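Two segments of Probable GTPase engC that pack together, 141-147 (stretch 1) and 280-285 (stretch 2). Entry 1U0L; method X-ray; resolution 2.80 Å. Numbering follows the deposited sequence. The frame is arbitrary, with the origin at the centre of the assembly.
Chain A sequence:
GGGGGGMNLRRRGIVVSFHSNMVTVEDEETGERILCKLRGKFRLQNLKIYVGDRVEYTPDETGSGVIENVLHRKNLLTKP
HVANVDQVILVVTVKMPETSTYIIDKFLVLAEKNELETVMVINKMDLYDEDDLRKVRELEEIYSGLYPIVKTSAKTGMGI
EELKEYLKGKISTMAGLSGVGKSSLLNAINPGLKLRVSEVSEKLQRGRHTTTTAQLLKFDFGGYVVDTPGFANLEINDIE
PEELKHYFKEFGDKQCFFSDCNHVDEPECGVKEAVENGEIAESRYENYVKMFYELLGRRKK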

# COMPACT_ATOMS: atom_id res chain seq x y z
N GLU A 141 19.33 6.27 6.01
CA GLU A 141 20.28 6.90 5.10
C GLU A 141 19.83 6.83 3.62
O GLU A 141 20.16 7.70 2.83
CB GLU A 141 21.65 6.21 5.25
CG GLU A 141 22.82 7.09 4.87
CD GLU A 141 22.72 8.45 5.52
OE1 GLU A 141 22.84 8.55 6.77
OE2 GLU A 141 22.50 9.41 4.75
N ILE A 142 19.08 5.80 3.27
CA ILE A 142 18.60 5.64 1.90
C ILE A 142 17.22 6.21 1.68
O ILE A 142 17.00 6.96 0.74
CB ILE A 142 18.50 4.15 1.49
CG1 ILE A 142 19.88 3.50 1.46
CG2 ILE A 142 17.81 4.03 0.11
CD1 ILE A 142 19.86 2.11 0.90
N TYR A 143 16.29 5.85 2.55
CA TYR A 143 14.92 6.28 2.37
C TYR A 143 14.47 7.50 3.15
O TYR A 143 13.35 7.97 2.97
CB TYR A 143 13.99 5.11 2.65
CG TYR A 143 14.28 3.92 1.77
CD1 TYR A 143 15.12 2.89 2.19
CD2 TYR A 143 13.73 3.83 0.51
CE1 TYR A 143 15.39 1.80 1.37
CE2 TYR A 143 13.99 2.74 -0.33
CZ TYR A 143 14.82 1.73 0.11
OH TYR A 143 15.05 0.65 -0.72
N SER A 144 15.33 8.02 4.01
CA SER A 144 14.95 9.20 4.80
C SER A 144 14.35 10.32 3.93
O SER A 144 13.25 10.81 4.19
CB SER A 144 16.18 9.73 5.55
OG SER A 144 15.83 10.76 6.44
N GLY A 145 15.07 10.70 2.88
CA GLY A 145 14.60 11.78 2.03
C GLY A 145 13.59 11.45 0.95
O GLY A 145 13.24 12.33 0.16
N LEU A 146 13.12 10.21 0.90
CA LEU A 146 12.16 9.81 -0.12
C LEU A 146 10.80 9.44 0.46
O LEU A 146 9.79 9.48 -0.24
CB LEU A 146 12.70 8.63 -0.93
CG LEU A 146 14.10 8.78 -1.52
CD1 LEU A 146 14.56 7.46 -2.14
CD2 LEU A 146 14.10 9.87 -2.55
N TYR A 147 10.79 9.07 1.74
CA TYR A 147 9.56 8.66 2.42
C TYR A 147 9.65 8.84 3.91
O TYR A 147 10.74 8.89 4.49
CB TYR A 147 9.26 7.19 2.17
CG TYR A 147 9.10 6.83 0.72
CD1 TYR A 147 7.95 7.16 0.03
CD2 TYR A 147 10.14 6.23 0.02
CE1 TYR A 147 7.82 6.90 -1.32
CE2 TYR A 147 10.02 5.97 -1.34
CZ TYR A 147 8.86 6.31 -2.00
OH TYR A 147 8.72 6.09 -3.34
N ILE A 280 22.14 9.89 -5.47
CA ILE A 280 21.22 8.76 -5.61
C ILE A 280 21.90 7.54 -4.98
O ILE A 280 23.01 7.17 -5.37
CB ILE A 280 20.94 8.45 -7.09
CG1 ILE A 280 20.13 9.59 -7.72
CG2 ILE A 280 20.18 7.14 -7.21
CD1 ILE A 280 19.71 9.32 -9.17
N ALA A 281 21.23 6.90 -4.02
CA ALA A 281 21.82 5.71 -3.39
C ALA A 281 22.11 4.64 -4.45
O ALA A 281 21.29 4.39 -5.33
CB ALA A 281 20.87 5.16 -2.32
N GLU A 282 23.27 4.01 -4.36
CA GLU A 282 23.62 2.96 -5.31
C GLU A 282 22.57 1.86 -5.35
O GLU A 282 22.17 1.41 -6.43
CB GLU A 282 24.99 2.37 -4.96
CG GLU A 282 26.10 3.40 -4.88
CD GLU A 282 27.46 2.79 -4.61
OE1 GLU A 282 28.43 3.56 -4.43
OE2 GLU A 282 27.56 1.54 -4.59
N SER A 283 22.12 1.44 -4.17
CA SER A 283 21.11 0.38 -4.05
C SER A 283 19.92 0.70 -4.91
O SER A 283 19.40 -0.17 -5.62
CB SER A 283 20.67 0.23 -2.60
OG SER A 283 20.27 1.47 -2.06
N ARG A 284 19.48 1.95 -4.85
CA ARG A 284 18.33 2.37 -5.64
C ARG A 284 18.58 2.09 -7.11
O ARG A 284 17.85 1.33 -7.75
CB ARG A 284 18.04 3.86 -5.42
CG ARG A 284 17.55 4.17 -4.00
CD ARG A 284 16.15 3.62 -3.75
NE ARG A 284 15.14 4.38 -4.48
CZ ARG A 284 13.83 4.17 -4.41
NH1 ARG A 284 13.35 3.22 -3.63
NH2 ARG A 284 13.00 4.93 -5.11
N TYR A 285 19.63 2.71 -7.65
CA TYR A 285 19.96 2.51 -9.05
C TYR A 285 20.04 1.02 -9.40
O TYR A 285 19.42 0.55 -10.36
CB TYR A 285 21.30 3.17 -9.38
CG TYR A 285 21.61 3.05 -10.85
CD1 TYR A 285 20.90 3.79 -11.78
CD2 TYR A 285 22.51 2.10 -11.31
CE1 TYR A 285 21.06 3.59 -13.14
CE2 TYR A 285 22.69 1.89 -12.68
CZ TYR A 285 21.95 2.64 -13.58
OH TYR A 285 22.06 2.40 -14.94

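This is a small contact held by side-chain packing. The two stretches bury 247 Å² between them, both sides summed, and no hydrogen bond crosses from one to the other.

The apolar part centres on Ile 142. Its CA-to-CB bond points toward stretch 2, and so does that of Ala 281 toward stretch 1. Ile 142 CG2 lies 4.1 Å from Ala 281 CB, a normal van der Waals separation. The backbones come closest at this pair, with Ile 142 CA 6.2 Å from Ala 281 CA; the small alanine side chain fits such a short spacing. Ile 142 CG2 also lies 4.1 Å from Arg 284 CG, so the methyl group meets the aliphatic part of the arginine as well.

One contact pairs an apolar atom with a polar one. Ile 142 CD1 is 3.1 Å from Ser 283 OG. This is tight for a methyl carbon and a hydroxyl oxygen, and it is packing, not a hydrogen bond.

Arg 284 gives up the most area here, 79 Å². Its CA-to-CB bond points sideways, but the end of the side chain comes nearer to stretch 1. Chi1, chi2 and chi3 are all m. Leu 146 CD1 sits over one face of the guanidinium, 3.9 Å from Arg 284 NE. Arg 284 NH1 lies 3.4 Å from Tyr 143 CE2, at the edge of the tyrosine ring and near its plane. The guanidinium therefore does not lie over the ring face. NE, NH1 and NH2 of Arg 284 are hydrogen-bonded elsewhere in the structure.

Backbone hydrogen bonds lie within each stretch. Tyr 143 O accepts from Leu 146 N at 3.1 Å and from Tyr 147 N at 3.0 Å. Ala 281 is the N-cap residue of its helix, and its O accepts a weak bond from Tyr 285 N at 3.3 Å.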